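Local structure of 11R-lipoxygenase (Gersemia fruticosa, 3VF1) at residues A[198-203]-A[634-639]; A[263-268]-A[385-390]; A[498-503]-A[563-568]; A[581-586]-A[628-633]; A[668-673]-A[687-692]. The protein is a calcium-dependent, non-heme iron 11R-lipoxygenase that probably inserts both atoms of molecular oxygen into polyunsaturated fatty acids. One frame throughout, in Å; residues are numbered along the deposited sequence.

Overall arrangement
All five contacts belong to the helical body that carries the iron, not to the N-terminal beta sandwich of the PLAT domain. Contacts 2, 3, 4 and 5 follow one another along the chain, while contact 1 joins residues 198-203 to 634-639 and so spans contacts 2, 3 and 4. Contacts 2 and 4 are 12 Å apart between centres and meet directly, Ser265 and His387 touching the 581-586 segment. Contact 1 touches contact 4, 15 Å away between centres, and contact 3 touches contact 5 at the same separation. Contacts 1, 2 and 4 lie near residues that bind iron; contact 3 includes part of helix 557-579, which supplies two iron ligands, and Leu687 of contact 5 touches it.

Contact 1: residues A[198-203]-A[634-639]; sequences EATSSL and TIYPTE
Thr200 and Tyr636 meet through their hydroxyls, the two side chains crossing at a slant, with Thr200 OG1 2.9 Å from Tyr636 OH in a hydrogen bond that either oxygen could donate. Thr200 OG1 also lies 3.5 Å from Tyr636 CZ, so it sits close to the ring's phenolic end as well as to the oxygen. Its placement follows from chi1 of -54°, which sets OG1 beside the backbone N and anti to the carbonyl carbon; the same oxygen is hydrogen-bonded to the carbonyl of Asp197. One face of the Tyr636 ring carries Thr634 CG2, 3.8 Å above the plane and displaced toward the rim.

The contact joins two loops of the lipoxygenase body, one leading from helix 148-164 to helix 208-213, the other following helix 619-632. The second folds into a type I beta turn from Tyr636 to Glu639, closed by Glu639 N to Tyr636 O at 3.0 Å. Glu639 OE1 returns to accept from Tyr636 N at 3.0 Å, met on the anti side of the carboxylate and 29° out of its plane.

Leu203 and Thr634 instead point at each other tip to tip, Leu203 CD2 standing 3.5 Å from Thr634 OG1. That hydroxyl is bonded to the carbonyl of Ala631, so its meeting with the methyl is van der Waals contact. The Leu203 side chain also touches Ile698, the C-terminal iron ligand.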
# COMPACT_ATOMS: atom_id res chain seq x y z
N GLU A 198 4.82 -12.00 14.69
CA GLU A 198 5.46 -11.23 15.75
C GLU A 198 6.81 -10.65 15.32
O GLU A 198 7.27 -9.66 15.88
CB GLU A 198 5.65 -12.10 17.00
CG GLU A 198 6.14 -11.35 18.22
CD GLU A 198 5.15 -10.30 18.70
OE1 GLU A 198 5.49 -9.54 19.63
OE2 GLU A 198 4.03 -10.23 18.14
N ALA A 199 7.42 -11.26 14.31
CA ALA A 199 8.72 -10.80 13.82
C ALA A 199 8.61 -9.44 13.15
O ALA A 199 9.58 -8.68 13.11
CB ALA A 199 9.30 -11.82 12.85
N THR A 200 7.42 -9.13 12.64
CA THR A 200 7.20 -7.89 11.90
C THR A 200 7.54 -6.65 12.71
O THR A 200 8.13 -5.69 12.20
CB THR A 200 5.73 -7.78 11.44
OG1 THR A 200 5.36 -8.95 10.70
CG2 THR A 200 5.54 -6.54 10.57
N SER A 201 7.17 -6.66 13.99
CA SER A 201 7.34 -5.49 14.85
C SER A 201 8.79 -5.01 14.95
O SER A 201 9.04 -3.84 15.24
CB SER A 201 6.80 -5.78 16.25
OG SER A 201 7.36 -6.97 16.78
N SER A 202 9.74 -5.91 14.70
CA SER A 202 11.16 -5.58 14.82
C SER A 202 11.88 -5.75 13.49
O SER A 202 12.93 -6.38 13.42
CB SER A 202 11.82 -6.46 15.88
OG SER A 202 11.77 -7.83 15.51
N LEU A 203 11.32 -5.17 12.43
CA LEU A 203 11.85 -5.37 11.09
C LEU A 203 12.58 -4.13 10.56
O LEU A 203 13.45 -4.25 9.70
CB LEU A 203 10.72 -5.75 10.13
CG LEU A 203 11.02 -6.84 9.10
CD1 LEU A 203 11.35 -8.16 9.77
CD2 LEU A 203 9.84 -7.01 8.15
N THR A 634 9.29 -7.52 2.38
CA THR A 634 9.05 -8.80 3.04
C THR A 634 7.68 -9.36 2.67
O THR A 634 6.66 -8.71 2.87
CB THR A 634 9.12 -8.66 4.57
OG1 THR A 634 10.44 -8.26 4.96
CG2 THR A 634 8.78 -9.98 5.24
N ILE A 635 7.68 -10.57 2.12
CA ILE A 635 6.44 -11.28 1.83
C ILE A 635 6.40 -12.60 2.59
O ILE A 635 7.19 -13.51 2.32
CB ILE A 635 6.29 -11.57 0.32
CG1 ILE A 635 6.03 -10.27 -0.45
CG2 ILE A 635 5.15 -12.56 0.08
CD1 ILE A 635 5.93 -10.46 -1.95
N TYR A 636 5.49 -12.71 3.54
CA TYR A 636 5.36 -13.92 4.34
C TYR A 636 4.65 -15.02 3.55
O TYR A 636 3.85 -14.73 2.66
CB TYR A 636 4.60 -13.62 5.63
CG TYR A 636 5.35 -12.69 6.56
CD1 TYR A 636 6.46 -13.14 7.27
CD2 TYR A 636 4.96 -11.37 6.72
CE1 TYR A 636 7.15 -12.30 8.12
CE2 TYR A 636 5.65 -10.52 7.56
CZ TYR A 636 6.75 -10.99 8.26
OH TYR A 636 7.44 -10.15 9.10
N PRO A 637 4.95 -16.29 3.86
CA PRO A 637 4.37 -17.43 3.14
C PRO A 637 2.85 -17.48 3.21
O PRO A 637 2.22 -18.14 2.39
CB PRO A 637 4.98 -18.64 3.85
CG PRO A 637 6.20 -18.13 4.52
CD PRO A 637 5.88 -16.72 4.92
N THR A 638 2.27 -16.78 4.19
CA THR A 638 0.83 -16.80 4.39
C THR A 638 0.12 -15.75 3.53
O THR A 638 -1.10 -15.81 3.35
CB THR A 638 0.47 -16.53 5.86
OG1 THR A 638 0.78 -15.17 6.19
CG2 THR A 638 1.23 -17.46 6.78
N GLU A 639 0.88 -14.80 3.00
CA GLU A 639 0.31 -13.69 2.24
C GLU A 639 -0.71 -14.17 1.22
O GLU A 639 -0.51 -15.19 0.55
CB GLU A 639 1.41 -12.90 1.53
CG GLU A 639 1.35 -11.40 1.77
CD GLU A 639 1.77 -11.01 3.18
OE1 GLU A 639 2.99 -11.02 3.46
OE2 GLU A 639 0.88 -10.71 4.00

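Contact 2: residues A[263-268]-A[385-390]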
# COMPACT_ATOMS: atom_id res chain seq x y z
N ASN A 263 8.97 2.67 -15.44
CA ASN A 263 8.85 1.29 -15.02
C ASN A 263 9.73 0.96 -13.82
O ASN A 263 10.09 -0.20 -13.60
CB ASN A 263 9.20 0.37 -16.19
CG ASN A 263 8.37 0.66 -17.43
OD1 ASN A 263 7.17 0.90 -17.34
ND2 ASN A 263 9.02 0.67 -18.59
N GLY A 264 10.08 1.98 -13.05
CA GLY A 264 10.82 1.79 -11.82
C GLY A 264 9.86 1.62 -10.66
O GLY A 264 8.97 0.77 -10.70
N SER A 265 10.04 2.43 -9.62
CA SER A 265 9.17 2.37 -8.45
C SER A 265 8.35 3.64 -8.27
O SER A 265 7.56 3.75 -7.34
CB SER A 265 10.01 2.12 -7.19
OG SER A 265 10.66 0.86 -7.26
N ASN A 266 8.54 4.61 -9.17
CA ASN A 266 7.86 5.89 -9.05
C ASN A 266 7.49 6.49 -10.41
O ASN A 266 8.22 7.33 -10.94
CB ASN A 266 8.74 6.87 -8.28
CG ASN A 266 8.07 8.21 -8.07
OD1 ASN A 266 6.85 8.34 -8.19
ND2 ASN A 266 8.87 9.23 -7.75
N PRO A 267 6.35 6.06 -10.97
CA PRO A 267 5.86 6.53 -12.27
C PRO A 267 4.84 7.66 -12.14
O PRO A 267 3.95 7.77 -12.99
CB PRO A 267 5.19 5.28 -12.83
CG PRO A 267 4.62 4.61 -11.62
CD PRO A 267 5.54 4.94 -10.46
N GLU A 268 4.96 8.48 -11.10
CA GLU A 268 3.94 9.49 -10.80
C GLU A 268 4.33 10.91 -11.19
O GLU A 268 3.52 11.83 -11.06
CB GLU A 268 3.63 9.47 -9.30
CG GLU A 268 2.80 8.28 -8.85
CD GLU A 268 2.25 8.47 -7.44
OE1 GLU A 268 2.87 9.23 -6.66
OE2 GLU A 268 1.20 7.87 -7.12
N GLN A 385 13.57 10.90 -2.93
CA GLN A 385 12.92 11.63 -1.85
C GLN A 385 11.42 11.60 -2.08
O GLN A 385 10.63 11.30 -1.18
CB GLN A 385 13.39 13.09 -1.78
CG GLN A 385 14.89 13.30 -1.92
CD GLN A 385 15.70 12.51 -0.91
OE1 GLN A 385 15.59 12.74 0.30
NE2 GLN A 385 16.52 11.59 -1.40
N TYR A 386 11.03 11.91 -3.32
CA TYR A 386 9.63 11.95 -3.71
C TYR A 386 8.98 10.58 -3.56
O TYR A 386 7.89 10.46 -3.00
CB TYR A 386 9.52 12.43 -5.16
CG TYR A 386 8.12 12.79 -5.59
CD1 TYR A 386 7.17 11.80 -5.84
CD2 TYR A 386 7.75 14.11 -5.78
CE1 TYR A 386 5.89 12.13 -6.24
CE2 TYR A 386 6.47 14.45 -6.19
CZ TYR A 386 5.55 13.45 -6.42
OH TYR A 386 4.27 13.79 -6.82
N HIS A 387 9.65 9.54 -4.04
CA HIS A 387 9.08 8.20 -4.04
C HIS A 387 8.83 7.67 -2.63
O HIS A 387 7.75 7.17 -2.33
CB HIS A 387 9.99 7.22 -4.78
CG HIS A 387 9.63 5.78 -4.53
ND1 HIS A 387 10.40 4.95 -3.74
CD2 HIS A 387 8.58 5.04 -4.95
CE1 HIS A 387 9.84 3.75 -3.70
NE2 HIS A 387 8.74 3.78 -4.43
N GLN A 388 9.83 7.79 -1.77
CA GLN A 388 9.75 7.22 -0.43
C GLN A 388 8.66 7.88 0.42
O GLN A 388 7.85 7.20 1.03
CB GLN A 388 11.10 7.35 0.29
CG GLN A 388 12.18 6.45 -0.27
CD GLN A 388 11.86 4.97 -0.10
OE1 GLN A 388 11.10 4.59 0.79
NE2 GLN A 388 12.43 4.14 -0.95
N MET A 389 8.65 9.21 0.44
CA MET A 389 7.77 9.95 1.34
C MET A 389 6.38 10.20 0.75
O MET A 389 5.38 10.10 1.45
CB MET A 389 8.41 11.28 1.73
CG MET A 389 9.79 11.13 2.36
SD MET A 389 9.86 9.83 3.61
CE MET A 389 8.52 10.32 4.70
N ILE A 390 6.32 10.52 -0.54
CA ILE A 390 5.05 10.90 -1.16
C ILE A 390 4.38 9.72 -1.87
O ILE A 390 3.23 9.38 -1.57
CB ILE A 390 5.23 12.06 -2.15
CG1 ILE A 390 5.59 13.34 -1.39
CG2 ILE A 390 3.96 12.27 -2.97
CD1 ILE A 390 5.84 14.54 -2.28
O HOH W 1 2.43 12.01 -6.87
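His387, Asn266 and Tyr386 have the most surface buried here, and Asn266 lies against both of the others. Its side chain and that of His387 slide past each other in opposite directions, with CB of Asn266 3.7 Å from CB of His387 and the amide and imidazole planes 38° apart. The side chains of Asn266 and Tyr386 cross at about a right angle, while the amide and ring planes are 18° apart and Asn266 ND2 lies 3.6 Å from Tyr386 CD1. Asn266 OD1 is held by the hydroxyl of Thr391.

Ser265 CB packs 3.5 Å from His387 NE2, while that nitrogen is hydrogen-bonded to the carbonyl of Val578. At the other end a water bridges the segments in the plane of the Tyr386 ring, donating to Glu268 OE1 at 2.8 Å and lying 2.6 Å from Tyr386 OH. Thr391 also bonds to Glu268 OE1.

His387, five residues before the iron ligand His392, begins a wider pi-type turn at 387-390 of helix 369-410. Residues 263-268 link helix 254-263 to strand 271-272 and lie against this long helix, with helix 582-586 touching His387 and helix 456-465 touching Ile390.

Contact 3: residues A[498-503]-A[563-568]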
# COMPACT_ATOMS: atom_id res chain seq x y z
N LEU A 498 -5.28 -2.24 -16.87
CA LEU A 498 -6.00 -3.50 -16.97
C LEU A 498 -6.58 -3.87 -15.61
O LEU A 498 -7.74 -4.28 -15.51
CB LEU A 498 -5.07 -4.62 -17.44
CG LEU A 498 -4.58 -4.56 -18.89
CD1 LEU A 498 -3.62 -5.71 -19.16
CD2 LEU A 498 -5.75 -4.60 -19.86
N LEU A 499 -5.77 -3.72 -14.57
CA LEU A 499 -6.17 -4.08 -13.21
C LEU A 499 -7.25 -3.15 -12.69
O LEU A 499 -8.19 -3.59 -12.03
CB LEU A 499 -4.96 -4.05 -12.29
CG LEU A 499 -3.95 -5.18 -12.52
CD1 LEU A 499 -2.55 -4.76 -12.11
CD2 LEU A 499 -4.38 -6.43 -11.77
N TRP A 500 -7.11 -1.86 -12.98
CA TRP A 500 -8.09 -0.87 -12.56
C TRP A 500 -9.47 -1.22 -13.11
O TRP A 500 -10.45 -1.23 -12.37
CB TRP A 500 -7.67 0.52 -13.04
CG TRP A 500 -8.70 1.57 -12.77
CD1 TRP A 500 -9.76 1.91 -13.55
CD2 TRP A 500 -8.76 2.42 -11.62
NE1 TRP A 500 -10.48 2.92 -12.97
CE2 TRP A 500 -9.89 3.26 -11.78
CE3 TRP A 500 -7.98 2.57 -10.47
CZ2 TRP A 500 -10.25 4.22 -10.84
CZ3 TRP A 500 -8.33 3.52 -9.54
CH2 TRP A 500 -9.46 4.33 -9.73
N ASN A 501 -9.53 -1.50 -14.40
CA ASN A 501 -10.80 -1.82 -15.06
C ASN A 501 -11.38 -3.15 -14.60
O ASN A 501 -12.60 -3.31 -14.53
CB ASN A 501 -10.62 -1.83 -16.58
CG ASN A 501 -10.47 -0.43 -17.15
OD1 ASN A 501 -11.14 0.51 -16.71
ND2 ASN A 501 -9.60 -0.28 -18.14
N VAL A 502 -10.51 -4.10 -14.28
CA VAL A 502 -10.95 -5.40 -13.79
C VAL A 502 -11.45 -5.30 -12.35
O VAL A 502 -12.42 -5.97 -11.98
CB VAL A 502 -9.83 -6.46 -13.88
CG1 VAL A 502 -9.97 -7.50 -12.79
CG2 VAL A 502 -9.84 -7.11 -15.26
N ILE A 503 -10.80 -4.47 -11.55
CA ILE A 503 -11.22 -4.25 -10.17
C ILE A 503 -12.50 -3.42 -10.13
O ILE A 503 -13.36 -3.63 -9.28
CB ILE A 503 -10.13 -3.53 -9.36
CG1 ILE A 503 -8.96 -4.47 -9.10
CG2 ILE A 503 -10.70 -3.04 -8.03
CD1 ILE A 503 -7.75 -3.79 -8.49
N PHE A 563 -15.32 5.24 -5.64
CA PHE A 563 -14.57 5.46 -4.42
C PHE A 563 -13.98 4.15 -3.89
O PHE A 563 -12.85 4.12 -3.42
CB PHE A 563 -15.44 6.10 -3.35
CG PHE A 563 -14.67 6.61 -2.16
CD1 PHE A 563 -14.17 7.90 -2.15
CD2 PHE A 563 -14.44 5.79 -1.07
CE1 PHE A 563 -13.46 8.37 -1.06
CE2 PHE A 563 -13.73 6.26 0.02
CZ PHE A 563 -13.24 7.55 0.02
N LEU A 564 -14.75 3.07 -3.98
CA LEU A 564 -14.30 1.77 -3.49
C LEU A 564 -13.25 1.17 -4.42
O LEU A 564 -12.34 0.48 -3.97
CB LEU A 564 -15.48 0.82 -3.34
CG LEU A 564 -16.52 1.21 -2.29
CD1 LEU A 564 -17.71 0.27 -2.34
CD2 LEU A 564 -15.90 1.22 -0.90
N THR A 565 -13.38 1.45 -5.72
CA THR A 565 -12.39 0.99 -6.69
C THR A 565 -11.03 1.61 -6.37
O THR A 565 -10.00 0.94 -6.42
CB THR A 565 -12.80 1.37 -8.12
OG1 THR A 565 -14.00 0.68 -8.49
CG2 THR A 565 -11.70 1.01 -9.11
N VAL A 566 -11.04 2.90 -6.03
CA VAL A 566 -9.83 3.61 -5.65
C VAL A 566 -9.15 2.92 -4.47
O VAL A 566 -7.93 2.73 -4.47
CB VAL A 566 -10.13 5.07 -5.27
CG1 VAL A 566 -8.97 5.68 -4.48
CG2 VAL A 566 -10.41 5.90 -6.52
N VAL A 567 -9.94 2.55 -3.46
CA VAL A 567 -9.40 1.95 -2.25
C VAL A 567 -8.78 0.59 -2.53
O VAL A 567 -7.65 0.31 -2.13
CB VAL A 567 -10.48 1.80 -1.16
CG1 VAL A 567 -9.92 1.08 0.05
CG2 VAL A 567 -11.02 3.16 -0.76
N VAL A 568 -9.53 -0.27 -3.21
CA VAL A 568 -9.07 -1.62 -3.50
C VAL A 568 -7.82 -1.60 -4.38
O VAL A 568 -6.89 -2.38 -4.18
CB VAL A 568 -10.16 -2.46 -4.20
CG1 VAL A 568 -9.61 -3.81 -4.65
CG2 VAL A 568 -11.35 -2.65 -3.28
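Thr565 meets Trp500 with its methyl over the indole: CG2 stands 3.8 Å from the centroid of the six-membered ring and only 8° off the ring normal, a CH-pi contact. Chi1 of -65° sets Thr565 OG1 beside the backbone N, leaving the methyl CG2 anti to N. OG1 is hydrogen-bonded to the carbonyl of Val561 within its own helix, and the methyl is the branch that meets the indole.

Val566 points away at CB, yet its CG2 reaches the edge of the indole, near the ring plane, 3.7 Å from Trp500 CH2. The two side chains run side by side in the same direction. Trp500 is thus touched on a face and at an edge by consecutive residues, and Phe569 meets it edge-to-face. An alanine at Trp500 would probably leave the Thr565 methyl and Val566 CG2 facing a gap between the helices.

The helices, 491-514 and 557-579, belong to the helical body of the lipoxygenase fold, the latter carrying iron ligands His575 and Asn579. The axes of residues 498-503 and 563-568 approach to 9.8 Å, with 131° between their chain directions.

Val568, one turn on, places its CG1 3.6 Å from Ile503 CG2. Leu421 and His424 of helix 416-425 also touch Val568.

Contact 4: residues A[581-586]-A[628-633]; sequences SQMATY and VVNALT
Helices 582-586 and 628-632 run nearly antiparallel, with 161° between their chain directions, and their axes come within 9.5 Å, the nearest alpha carbons being those of Met583 and Val629 at 6.1 Å. Val629 points toward the facing helix and uses both of its methyls. CG1 presses on the backbone of the short helix, 3.6 Å from Gln582 O, and CG2 lies 4.0 Å from Tyr586 CB.

The CB of Met583 is directed to the flank of the facing helix rather than at it, but the chain bends at chi2 and chi3 (57° and 78°) and its end comes over. Met583 CE lies 3.8 Å from Val629 CG1 and 3.7 Å from Asn630 CA, so the methyl also rests against backbone.

Gln582 lays its amide against Leu632, NE2 3.6 Å from Leu632 CD1. The amide is satisfied at both ends, NE2 by the carbonyl of Asn579 and OE1 by Gln388 of helix 369-410. At the C-terminal end of helix 628-632, Val629 O takes two donors, Thr633 N and Thr633 OG1, the latter in the carbonyl plane on a lone pair.

Apolar contact thus joins the helices, while the Gln582 amide and the Thr633 hydroxyl find partners other than the facing helix. Because Leu632 O accepts from ND2 of the iron ligand Asn579, and Gln582 NE2 donates to that residue's carbonyl, both sides of the contact are likely to help position Asn579.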
# COMPACT_ATOMS: atom_id res chain seq x y z
N SER A 581 8.88 -3.40 -5.80
CA SER A 581 9.82 -3.16 -6.88
C SER A 581 11.06 -2.42 -6.37
O SER A 581 11.96 -2.09 -7.15
CB SER A 581 9.16 -2.32 -7.97
OG SER A 581 8.72 -1.07 -7.46
N GLN A 582 11.11 -2.18 -5.07
CA GLN A 582 12.14 -1.34 -4.48
C GLN A 582 13.54 -1.96 -4.49
O GLN A 582 14.53 -1.24 -4.46
CB GLN A 582 11.77 -0.96 -3.04
CG GLN A 582 10.80 0.20 -2.95
CD GLN A 582 10.52 0.60 -1.52
OE1 GLN A 582 10.89 1.69 -1.08
NE2 GLN A 582 9.86 -0.28 -0.78
N MET A 583 13.62 -3.28 -4.52
CA MET A 583 14.93 -3.94 -4.52
C MET A 583 15.55 -3.85 -5.91
O MET A 583 16.76 -3.69 -6.05
CB MET A 583 14.82 -5.40 -4.07
CG MET A 583 16.17 -6.09 -3.94
SD MET A 583 17.31 -5.24 -2.82
CE MET A 583 16.66 -5.77 -1.23
N ALA A 584 14.72 -3.97 -6.94
CA ALA A 584 15.17 -3.81 -8.31
C ALA A 584 15.63 -2.37 -8.56
O ALA A 584 16.49 -2.12 -9.40
CB ALA A 584 14.06 -4.17 -9.28
N THR A 585 15.05 -1.44 -7.81
CA THR A 585 15.32 -0.02 -8.01
C THR A 585 16.46 0.49 -7.13
O THR A 585 17.32 1.24 -7.60
CB THR A 585 14.05 0.82 -7.72
OG1 THR A 585 13.03 0.49 -8.67
CG2 THR A 585 14.35 2.31 -7.80
N TYR A 586 16.47 0.09 -5.87
CA TYR A 586 17.46 0.59 -4.92
C TYR A 586 18.54 -0.43 -4.58
O TYR A 586 19.52 -0.10 -3.90
CB TYR A 586 16.77 1.05 -3.63
CG TYR A 586 15.79 2.18 -3.84
CD1 TYR A 586 16.24 3.49 -3.99
CD2 TYR A 586 14.42 1.95 -3.89
CE1 TYR A 586 15.35 4.53 -4.18
CE2 TYR A 586 13.53 2.98 -4.08
CZ TYR A 586 14.00 4.27 -4.23
OH TYR A 586 13.11 5.30 -4.42
N VAL A 628 16.84 -1.87 4.89
CA VAL A 628 15.49 -1.32 4.92
C VAL A 628 14.66 -1.83 3.74
O VAL A 628 13.57 -2.37 3.93
CB VAL A 628 15.51 0.22 4.90
CG1 VAL A 628 14.14 0.77 4.54
CG2 VAL A 628 15.98 0.75 6.24
N VAL A 629 15.19 -1.66 2.53
CA VAL A 629 14.48 -2.10 1.33
C VAL A 629 14.19 -3.60 1.38
O VAL A 629 13.15 -4.05 0.92
CB VAL A 629 15.29 -1.79 0.06
CG1 VAL A 629 14.72 -2.53 -1.15
CG2 VAL A 629 15.31 -0.29 -0.20
N ASN A 630 15.12 -4.36 1.94
CA ASN A 630 14.93 -5.80 2.09
C ASN A 630 13.77 -6.09 3.04
O ASN A 630 13.05 -7.07 2.87
CB ASN A 630 16.21 -6.46 2.60
CG ASN A 630 16.08 -7.96 2.74
OD1 ASN A 630 16.06 -8.68 1.74
ND2 ASN A 630 16.01 -8.44 3.97
N ALA A 631 13.61 -5.23 4.04
CA ALA A 631 12.52 -5.37 5.01
C ALA A 631 11.18 -4.95 4.41
O ALA A 631 10.18 -5.65 4.58
CB ALA A 631 12.82 -4.56 6.25
N LEU A 632 11.17 -3.82 3.72
CA LEU A 632 9.94 -3.30 3.13
C LEU A 632 9.34 -4.26 2.10
O LEU A 632 8.14 -4.24 1.85
CB LEU A 632 10.19 -1.94 2.47
CG LEU A 632 10.56 -0.78 3.40
CD1 LEU A 632 10.86 0.47 2.59
CD2 LEU A 632 9.44 -0.51 4.40
N THR A 633 10.18 -5.10 1.51
CA THR A 633 9.72 -6.05 0.49
C THR A 633 9.50 -7.44 1.06
O THR A 633 9.50 -8.43 0.33
CB THR A 633 10.72 -6.15 -0.69
OG1 THR A 633 11.96 -6.70 -0.23
CG2 THR A 633 10.95 -4.79 -1.33

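Contact 5: residues A[668-673]-A[687-692]; sequences NITKQI and LIPGHV
Ile673 and Ile688 make the close apolar meeting of this contact, Ile673 CG2 lying 3.6 Å from Ile688 CG1 as the two side chains pass obliquely. Chi1 of -67° sets Ile673 CG1 beside the backbone N, leaving CG2 anti to N, where it meets Ile688. The other branch of Ile673 works separately: its CD1 is 4.4 Å from Pro689 CD. Ile669, one turn earlier on the helix, adds a looser touch, with CG2 4.2 Å from Pro689 CG.

Polar atoms meet carbon in two places. Thr670 OG1 faces the proline ring, 3.2 Å from Pro689 CD and 3.4 Å from Pro689 CG, while its hydrogen bond goes to the carbonyl of Leu666 in its own helix. Ile673 CD1 in turn stands 3.6 Å from the backbone oxygen Leu687 O. An alanine in place of Ile673 would probably open a gap beside Ile688 CG1 and leave Leu687 O and Pro689 without the packing of the lost CD1 methyl.

Backbone bonds shape the second segment. His691 N binds Ile688 O and Val692 N binds Pro689 O at 3.1 Å, making the 3-10 turn at 689-691 that begins with the proline resting on the helix.

The arrangement lays the C-terminal tail of the lipoxygenase body back along helix 653-676, from which it emerges. Leu687 touches Cys573 and Ala577 of helix 557-579, the helix that carries His575 and Asn579. Six residues past this segment the chain ends at Ile698, itself an iron ligand, as in other lipoxygenases, whose C-terminal residue completes the non-heme iron site.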
# COMPACT_ATOMS: atom_id res chain seq x y z
N ASN A 668 -6.51 -13.79 -16.90
CA ASN A 668 -6.33 -13.35 -18.28
C ASN A 668 -5.31 -12.21 -18.37
O ASN A 668 -4.56 -12.12 -19.34
CB ASN A 668 -7.66 -12.91 -18.88
CG ASN A 668 -8.64 -14.06 -19.04
OD1 ASN A 668 -8.24 -15.23 -19.12
ND2 ASN A 668 -9.93 -13.75 -19.08
N ILE A 669 -5.29 -11.36 -17.35
CA ILE A 669 -4.31 -10.28 -17.28
C ILE A 669 -2.91 -10.87 -17.08
O ILE A 669 -1.95 -10.44 -17.72
CB ILE A 669 -4.63 -9.30 -16.14
CG1 ILE A 669 -5.86 -8.47 -16.50
CG2 ILE A 669 -3.44 -8.39 -15.87
CD1 ILE A 669 -6.32 -7.54 -15.39
N THR A 670 -2.81 -11.84 -16.19
CA THR A 670 -1.56 -12.55 -15.96
C THR A 670 -1.01 -13.07 -17.28
O THR A 670 0.19 -12.95 -17.56
CB THR A 670 -1.77 -13.75 -15.02
OG1 THR A 670 -2.08 -13.28 -13.70
CG2 THR A 670 -0.51 -14.61 -14.96
N LYS A 671 -1.88 -13.64 -18.09
CA LYS A 671 -1.49 -14.22 -19.37
C LYS A 671 -0.99 -13.15 -20.35
O LYS A 671 -0.03 -13.37 -21.07
CB LYS A 671 -2.67 -14.98 -19.98
CG LYS A 671 -2.41 -15.59 -21.34
CD LYS A 671 -3.46 -16.63 -21.69
CE LYS A 671 -3.38 -17.05 -23.15
NZ LYS A 671 -3.89 -16.00 -24.07
N GLN A 672 -1.65 -11.99 -20.36
CA GLN A 672 -1.23 -10.88 -21.21
C GLN A 672 0.17 -10.40 -20.83
O GLN A 672 1.06 -10.31 -21.67
CB GLN A 672 -2.21 -9.71 -21.11
CG GLN A 672 -3.55 -9.94 -21.77
CD GLN A 672 -4.39 -8.67 -21.82
OE1 GLN A 672 -3.90 -7.62 -22.24
NE2 GLN A 672 -5.64 -8.77 -21.40
N ILE A 673 0.34 -10.11 -19.54
CA ILE A 673 1.61 -9.60 -19.04
C ILE A 673 2.74 -10.57 -19.35
O ILE A 673 3.85 -10.16 -19.71
CB ILE A 673 1.55 -9.37 -17.52
CG1 ILE A 673 0.59 -8.22 -17.20
CG2 ILE A 673 2.94 -9.07 -16.97
CD1 ILE A 673 0.32 -8.04 -15.72
N LEU A 687 3.14 -6.00 -11.32
CA LEU A 687 1.69 -5.94 -11.33
C LEU A 687 1.06 -7.22 -11.86
O LEU A 687 -0.11 -7.25 -12.23
CB LEU A 687 1.20 -4.73 -12.14
CG LEU A 687 1.36 -3.38 -11.43
CD1 LEU A 687 0.87 -2.25 -12.32
CD2 LEU A 687 0.61 -3.37 -10.10
N ILE A 688 1.84 -8.29 -11.91
CA ILE A 688 1.29 -9.61 -12.15
C ILE A 688 0.42 -9.96 -10.95
O ILE A 688 0.90 -9.98 -9.82
CB ILE A 688 2.39 -10.67 -12.31
CG1 ILE A 688 3.16 -10.44 -13.61
CG2 ILE A 688 1.80 -12.07 -12.29
CD1 ILE A 688 4.38 -11.33 -13.77
N PRO A 689 -0.89 -10.20 -11.18
CA PRO A 689 -1.85 -10.40 -10.09
C PRO A 689 -1.35 -11.36 -9.01
O PRO A 689 -1.55 -11.10 -7.83
CB PRO A 689 -3.07 -10.98 -10.80
CG PRO A 689 -2.99 -10.43 -12.18
CD PRO A 689 -1.52 -10.34 -12.51
N GLY A 690 -0.71 -12.45 -9.43
CA GLY A 690 -0.18 -13.42 -8.49
C GLY A 690 0.94 -12.89 -7.61
O GLY A 690 1.32 -13.54 -6.64
N HIS A 691 1.47 -11.73 -7.96
CA HIS A 691 2.53 -11.09 -7.19
C HIS A 691 2.03 -9.91 -6.37
O HIS A 691 2.79 -9.31 -5.61
CB HIS A 691 3.65 -10.61 -8.12
CG HIS A 691 4.35 -11.70 -8.86
ND1 HIS A 691 5.49 -11.48 -9.61
CD2 HIS A 691 4.08 -13.03 -8.98
CE1 HIS A 691 5.89 -12.62 -10.15
NE2 HIS A 691 5.05 -13.57 -9.78
N VAL A 692 0.75 -9.56 -6.53
CA VAL A 692 0.19 -8.37 -5.89
C VAL A 692 -0.61 -8.74 -4.64
O VAL A 692 -1.68 -9.33 -4.75
CB VAL A 692 -0.74 -7.60 -6.84
CG1 VAL A 692 -1.32 -6.38 -6.16
CG2 VAL A 692 -0.01 -7.21 -8.12